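Local atomic coordinates of predicted component of a thermophile-specific DNA repair system, contains a RAMP domain (PDB entry 4N0L), a protein that binds CRISPR RNA as Csm3, a zinc-containing RAMP-family protein with an RRM-like fold that probably acts in type III-A CRISPR antiviral defence. Residues 288-294 against 313-319; 20-24 against 34-40. All blocks are in the same frame, centred on the assembly; numbering follows the deposited sequence.

Interaction 1: 288-294 against 313-319; sequences AGEGFPE and AERYEIV
A two-stranded antiparallel ribbon, 290-292 against 314-316, flanks the edge of the RRM-like sheet; the short axes approach to 4.7 Å at 141°. Glu290-Tyr316 and Phe292-Glu314 are hydrogen-bonded pairs: Glu290 N to Tyr316 O 2.8 Å, Tyr316 N to Glu290 O 2.9 Å, Phe292 N to Glu314 O 3.0 Å and Glu314 N to Phe292 O 2.9 Å. Between them Gly291 and Arg315 form a non-hydrogen-bonded pair, CA-CA 4.7 Å. A classic beta bulge follows, Glu317 and Ile318 both facing Ala277 of strand 268-278, where the chain passes into outer strand 318-321 of the main sheet. Here Glu290 (chi1 m, chi2 t) reaches over, its OE2 accepting from Val319 N at 2.9 Å. Phe292 (chi1 t) sets CB 4.0 Å from Val319 CG2 and 4.3 Å from Tyr316 CE2, on the face where both aromatic side chains touch Cys276. A water joins Phe292 O (3.0 Å) to Tyr316 OH (2.7 Å). The peptide bond before Pro293 is cis, and Pro293 O lies 3.3 Å from Ala313 CB.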
loop_
_atom_site.group_PDB
_atom_site.type_symbol
_atom_site.label_atom_id
_atom_site.label_comp_id
_atom_site.label_asym_id
_atom_site.label_seq_id
_atom_site.Cartn_x
_atom_site.Cartn_y
_atom_site.Cartn_z
ATOM N N ALA A 288 -6.683 7.094 -28.228
ATOM C CA ALA A 288 -7.806 7.600 -27.446
ATOM C C ALA A 288 -7.308 7.980 -26.056
ATOM O O ALA A 288 -7.737 7.419 -25.048
ATOM C CB ALA A 288 -8.909 6.562 -27.356
ATOM N N GLY A 289 -6.405 8.952 -26.019
ATOM C CA GLY A 289 -5.628 9.234 -24.832
ATOM C C GLY A 289 -5.975 10.471 -24.038
ATOM O O GLY A 289 -6.201 11.543 -24.596
ATOM N N GLU A 290 -6.025 10.312 -22.722
ATOM C CA GLU A 290 -6.098 11.445 -21.818
ATOM C C GLU A 290 -4.721 11.577 -21.184
ATOM O O GLU A 290 -4.203 10.612 -20.624
ATOM C CB GLU A 290 -7.187 11.265 -20.758
ATOM C CG GLU A 290 -8.519 10.773 -21.299
ATOM C CD GLU A 290 -9.671 11.042 -20.348
ATOM O OE1 GLU A 290 -10.835 10.854 -20.754
ATOM O OE2 GLU A 290 -9.411 11.444 -19.194
ATOM N N GLY A 291 -4.118 12.755 -21.284
ATOM C CA GLY A 291 -2.791 12.950 -20.734
ATOM C C GLY A 291 -2.799 13.505 -19.323
ATOM O O GLY A 291 -3.715 14.228 -18.929
ATOM N N PHE A 292 -1.766 13.153 -18.560
ATOM C CA PHE A 292 -1.588 13.665 -17.210
ATOM C C PHE A 292 -0.146 13.482 -16.750
ATOM O O PHE A 292 0.442 12.419 -16.955
ATOM C CB PHE A 292 -2.539 12.969 -16.229
ATOM C CG PHE A 292 -2.536 13.572 -14.853
ATOM C CD1 PHE A 292 -3.324 14.675 -14.564
ATOM C CD2 PHE A 292 -1.741 13.043 -13.849
ATOM C CE1 PHE A 292 -3.322 15.241 -13.299
ATOM C CE2 PHE A 292 -1.734 13.602 -12.583
ATOM C CZ PHE A 292 -2.524 14.705 -12.309
ATOM N N PRO A 293 0.428 14.522 -16.125
ATOM C CA PRO A 293 -0.217 15.828 -15.968
ATOM C C PRO A 293 0.018 16.742 -17.168
ATOM O O PRO A 293 1.142 16.836 -17.664
ATOM C CB PRO A 293 0.457 16.391 -14.716
ATOM C CG PRO A 293 1.834 15.825 -14.775
ATOM C CD PRO A 293 1.695 14.444 -15.376
ATOM N N GLU A 294 -1.040 17.391 -17.641
ATOM C CA GLU A 294 -0.905 18.390 -18.694
ATOM C C GLU A 294 -0.588 19.750 -18.079
ATOM O O GLU A 294 -0.593 19.895 -16.855
ATOM C CB GLU A 294 -2.173 18.446 -19.544
ATOM C CG GLU A 294 -2.322 17.242 -20.466
ATOM C CD GLU A 294 -3.714 17.108 -21.048
ATOM O OE1 GLU A 294 -4.617 17.855 -20.616
ATOM O OE2 GLU A 294 -3.906 16.250 -21.936
ATOM N N ALA A 313 3.829 14.741 -19.428
ATOM C CA ALA A 313 2.533 14.085 -19.453
ATOM C C ALA A 313 2.613 12.651 -19.962
ATOM O O ALA A 313 3.398 12.334 -20.838
ATOM C CB ALA A 313 1.547 14.889 -20.273
ATOM N N GLU A 314 1.791 11.786 -19.392
ATOM C CA GLU A 314 1.696 10.412 -19.862
ATOM C C GLU A 314 0.312 10.106 -20.375
ATOM O O GLU A 314 -0.686 10.698 -19.951
ATOM C CB GLU A 314 2.043 9.393 -18.777
ATOM C CG GLU A 314 3.358 8.633 -18.974
ATOM C CD GLU A 314 4.519 9.224 -18.224
ATOM O OE1 GLU A 314 4.462 9.277 -16.981
ATOM O OE2 GLU A 314 5.526 9.570 -18.872
ATOM N N ARG A 315 0.276 9.160 -21.301
ATOM C CA ARG A 315 -0.955 8.776 -21.953
ATOM C C ARG A 315 -1.700 7.698 -21.184
ATOM O O ARG A 315 -1.146 6.653 -20.841
ATOM C CB ARG A 315 -0.667 8.301 -23.378
ATOM C CG ARG A 315 -0.430 9.410 -24.390
ATOM C CD ARG A 315 0.256 8.887 -25.644
ATOM N NE ARG A 315 0.069 9.808 -26.762
ATOM C CZ ARG A 315 0.939 10.029 -27.743
ATOM N NH1 ARG A 315 2.122 9.426 -27.760
ATOM N NH2 ARG A 315 0.621 10.883 -28.708
ATOM N N TYR A 316 -2.972 7.973 -20.912
ATOM C CA TYR A 316 -3.842 7.010 -20.259
ATOM C C TYR A 316 -5.141 6.871 -21.037
ATOM O O TYR A 316 -5.401 7.637 -21.967
ATOM C CB TYR A 316 -4.127 7.430 -18.816
ATOM C CG TYR A 316 -2.885 7.597 -17.973
ATOM C CD1 TYR A 316 -2.290 6.506 -17.353
ATOM C CD2 TYR A 316 -2.313 8.850 -17.786
ATOM C CE1 TYR A 316 -1.155 6.655 -16.578
ATOM C CE2 TYR A 316 -1.180 9.009 -17.013
ATOM C CZ TYR A 316 -0.605 7.908 -16.410
ATOM O OH TYR A 316 0.522 8.064 -15.638
ATOM N N GLU A 317 -5.960 5.899 -20.655
ATOM C CA GLU A 317 -7.268 5.740 -21.269
ATOM C C GLU A 317 -8.242 6.731 -20.655
ATOM O O GLU A 317 -8.938 7.457 -21.363
ATOM C CB GLU A 317 -7.779 4.310 -21.097
ATOM C CG GLU A 317 -9.143 4.062 -21.714
ATOM C CD GLU A 317 -9.581 2.618 -21.584
ATOM O OE1 GLU A 317 -10.746 2.319 -21.921
ATOM O OE2 GLU A 317 -8.759 1.784 -21.148
ATOM N N ILE A 318 -8.277 6.759 -19.328
ATOM C CA ILE A 318 -9.150 7.662 -18.593
ATOM C C ILE A 318 -8.412 8.229 -17.386
ATOM O O ILE A 318 -7.792 7.488 -16.625
ATOM C CB ILE A 318 -10.440 6.956 -18.135
ATOM C CG1 ILE A 318 -11.347 6.679 -19.336
ATOM C CG2 ILE A 318 -11.178 7.794 -17.105
ATOM C CD1 ILE A 318 -12.626 5.952 -18.990
ATOM N N VAL A 319 -8.476 9.546 -17.225
ATOM C CA VAL A 319 -7.858 10.213 -16.086
ATOM C C VAL A 319 -8.925 10.808 -15.175
ATOM O O VAL A 319 -9.700 11.667 -15.596
ATOM C CB VAL A 319 -6.893 11.330 -16.536
ATOM C CG1 VAL A 319 -6.433 12.158 -15.341
ATOM C CG2 VAL A 319 -5.701 10.741 -17.279
HETATM O O HOH W 1 1.581 10.476 -14.918
#

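Interaction 2: 20-24 against 34-40; sequences TRIGT and LDNPVIR
Thr20, with chi1 p, points toward 34-40 and places OG1 3.8 Å from Val38 CG2; the same OG1 donates to Arg21 O at 3.2 Å. Arg21 O also accepts from Asn36 ND2 (3.0 Å), while Arg21 CD packs 3.8 Å from Leu34 CD2. Ile22 (chi1 m, chi2 t) has CG2 3.8 Å from Arg40 N and CD1 over one face of the Arg40 guanidinium, whose NH1 is held by Gly45 O. Thr20, Ile22 and Val38 also touch Val218 of strand 217-218, the partner of strand 20-21. Gly23, at phi/psi 82/-164, where a CB would clash with the preceding carbonyl, donates from N to Val38 O at 2.7 Å and accepts at O from Asn36 ND2 at 2.9 Å. Thr24 then sets CG2 3.2 Å from Leu34 O. Across the contact, Asn36 (chi1 t) closes an Asx turn, its OD1 accepting from Val38 N at 3.2 Å. One amide side chain thus fixes both the 20-24 loop, through two carbonyls, and its own turn, in place of a strand ladder.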
loop_
_atom_site.group_PDB
_atom_site.type_symbol
_atom_site.label_atom_id
_atom_site.label_comp_id
_atom_site.label_asym_id
_atom_site.label_seq_id
_atom_site.Cartn_x
_atom_site.Cartn_y
_atom_site.Cartn_z
ATOM N N THR A 20 12.063 14.997 9.777
ATOM C CA THR A 20 12.620 13.728 10.242
ATOM C C THR A 20 14.138 13.694 10.151
ATOM O O THR A 20 14.748 14.460 9.405
ATOM C CB THR A 20 12.081 12.513 9.436
ATOM O OG1 THR A 20 12.544 12.588 8.082
ATOM C CG2 THR A 20 10.560 12.458 9.453
ATOM N N ARG A 21 14.738 12.795 10.924
ATOM C CA ARG A 21 16.138 12.432 10.743
ATOM C C ARG A 21 16.296 11.637 9.448
ATOM O O ARG A 21 15.308 11.214 8.848
ATOM C CB ARG A 21 16.641 11.624 11.945
ATOM C CG ARG A 21 16.254 10.145 11.900
ATOM C CD ARG A 21 17.068 9.267 12.855
ATOM N NE ARG A 21 18.510 9.380 12.650
ATOM C CZ ARG A 21 19.329 10.088 13.421
ATOM N NH1 ARG A 21 18.856 10.761 14.462
ATOM N NH2 ARG A 21 20.627 10.124 13.149
ATOM N N ILE A 22 17.537 11.453 9.011
ATOM C CA ILE A 22 17.814 10.655 7.824
ATOM C C ILE A 22 18.467 9.335 8.212
ATOM O O ILE A 22 19.581 9.318 8.739
ATOM C CB ILE A 22 18.715 11.406 6.830
ATOM C CG1 ILE A 22 18.033 12.694 6.368
ATOM C CG2 ILE A 22 19.038 10.523 5.633
ATOM C CD1 ILE A 22 18.903 13.568 5.491
ATOM N N GLY A 23 17.771 8.228 7.963
ATOM C CA GLY A 23 18.297 6.923 8.313
ATOM C C GLY A 23 18.031 6.639 9.779
ATOM O O GLY A 23 17.198 7.300 10.400
ATOM N N THR A 24 18.726 5.653 10.335
ATOM C CA THR A 24 18.600 5.356 11.755
ATOM C C THR A 24 20.008 5.207 12.333
ATOM O O THR A 24 20.902 5.986 12.002
ATOM C CB THR A 24 17.765 4.080 12.003
ATOM O OG1 THR A 24 16.700 4.006 11.049
ATOM C CG2 THR A 24 17.176 4.070 13.415
ATOM N N LEU A 34 13.817 2.792 16.845
ATOM C CA LEU A 34 13.337 3.627 15.742
ATOM C C LEU A 34 13.374 2.928 14.387
ATOM O O LEU A 34 14.441 2.567 13.895
ATOM C CB LEU A 34 14.161 4.916 15.648
ATOM C CG LEU A 34 13.771 5.943 14.578
ATOM C CD1 LEU A 34 12.263 6.157 14.553
ATOM C CD2 LEU A 34 14.477 7.262 14.829
ATOM N N ASP A 35 12.198 2.725 13.800
ATOM C CA ASP A 35 12.090 2.338 12.398
ATOM C C ASP A 35 11.840 3.579 11.538
ATOM O O ASP A 35 10.751 4.151 11.574
ATOM C CB ASP A 35 10.969 1.314 12.202
ATOM C CG ASP A 35 10.629 1.087 10.735
ATOM O OD1 ASP A 35 11.554 1.092 9.895
ATOM O OD2 ASP A 35 9.431 0.910 10.423
ATOM N N ASN A 36 12.849 4.007 10.785
ATOM C CA ASN A 36 12.719 5.198 9.943
ATOM C C ASN A 36 13.010 4.898 8.475
ATOM O O ASN A 36 14.153 4.629 8.107
ATOM C CB ASN A 36 13.642 6.315 10.441
ATOM C CG ASN A 36 13.562 7.568 9.582
ATOM O OD1 ASN A 36 12.552 7.825 8.925
ATOM N ND2 ASN A 36 14.631 8.361 9.589
ATOM N N PRO A 37 11.969 4.953 7.629
ATOM C CA PRO A 37 12.069 4.612 6.205
ATOM C C PRO A 37 12.782 5.678 5.378
ATOM O O PRO A 37 13.244 5.386 4.273
ATOM C CB PRO A 37 10.606 4.493 5.778
ATOM C CG PRO A 37 9.889 5.440 6.677
ATOM C CD PRO A 37 10.601 5.361 8.002
ATOM N N VAL A 38 12.872 6.894 5.908
ATOM C CA VAL A 38 13.557 7.974 5.209
ATOM C C VAL A 38 15.059 7.732 5.240
ATOM O O VAL A 38 15.684 7.777 6.298
ATOM C CB VAL A 38 13.243 9.349 5.827
ATOM C CG1 VAL A 38 14.013 10.443 5.103
ATOM C CG2 VAL A 38 11.749 9.623 5.776
ATOM N N ILE A 39 15.636 7.462 4.075
ATOM C CA ILE A 39 17.051 7.118 3.991
ATOM C C ILE A 39 17.764 7.901 2.895
ATOM O O ILE A 39 17.128 8.531 2.052
ATOM C CB ILE A 39 17.252 5.607 3.736
ATOM C CG1 ILE A 39 16.623 5.202 2.401
ATOM C CG2 ILE A 39 16.656 4.784 4.867
ATOM C CD1 ILE A 39 16.976 3.792 1.966
ATOM N N ARG A 40 19.092 7.860 2.924
ATOM C CA ARG A 40 19.911 8.550 1.936
ATOM C C ARG A 40 20.008 7.752 0.641
ATOM O O ARG A 40 20.241 6.543 0.662
ATOM C CB ARG A 40 21.314 8.807 2.491
ATOM C CG ARG A 40 22.158 9.747 1.649
ATOM C CD ARG A 40 21.750 11.196 1.830
ATOM N NE ARG A 40 22.242 11.751 3.087
ATOM C CZ ARG A 40 22.323 13.052 3.347
ATOM N NH1 ARG A 40 21.952 13.941 2.435
ATOM N NH2 ARG A 40 22.783 13.467 4.520
#

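How the interactions relate
Interactions 1 and 2 are far apart, 35 Å between centres and about 23 Å between nearest atoms, and they lie in series along the chain, 20-24/34-40 closing before 288-294/313-319 opens. The chain running from strand 264-265 into strand 268-278 of the central RRM-like sheet connects their surroundings: Tyr265 packs on Thr20, Leu34 and Asn36 of interaction 2, whereas Ala277 pairs with the bulge of interaction 1. One contact thus joins irregular loops and short strands, and the other adds a ribbon beside the sheet edge. Both lie away from the zinc ion bound by His86, Cys88, Cys115 and Cys118, and neither supplies a ligand to it.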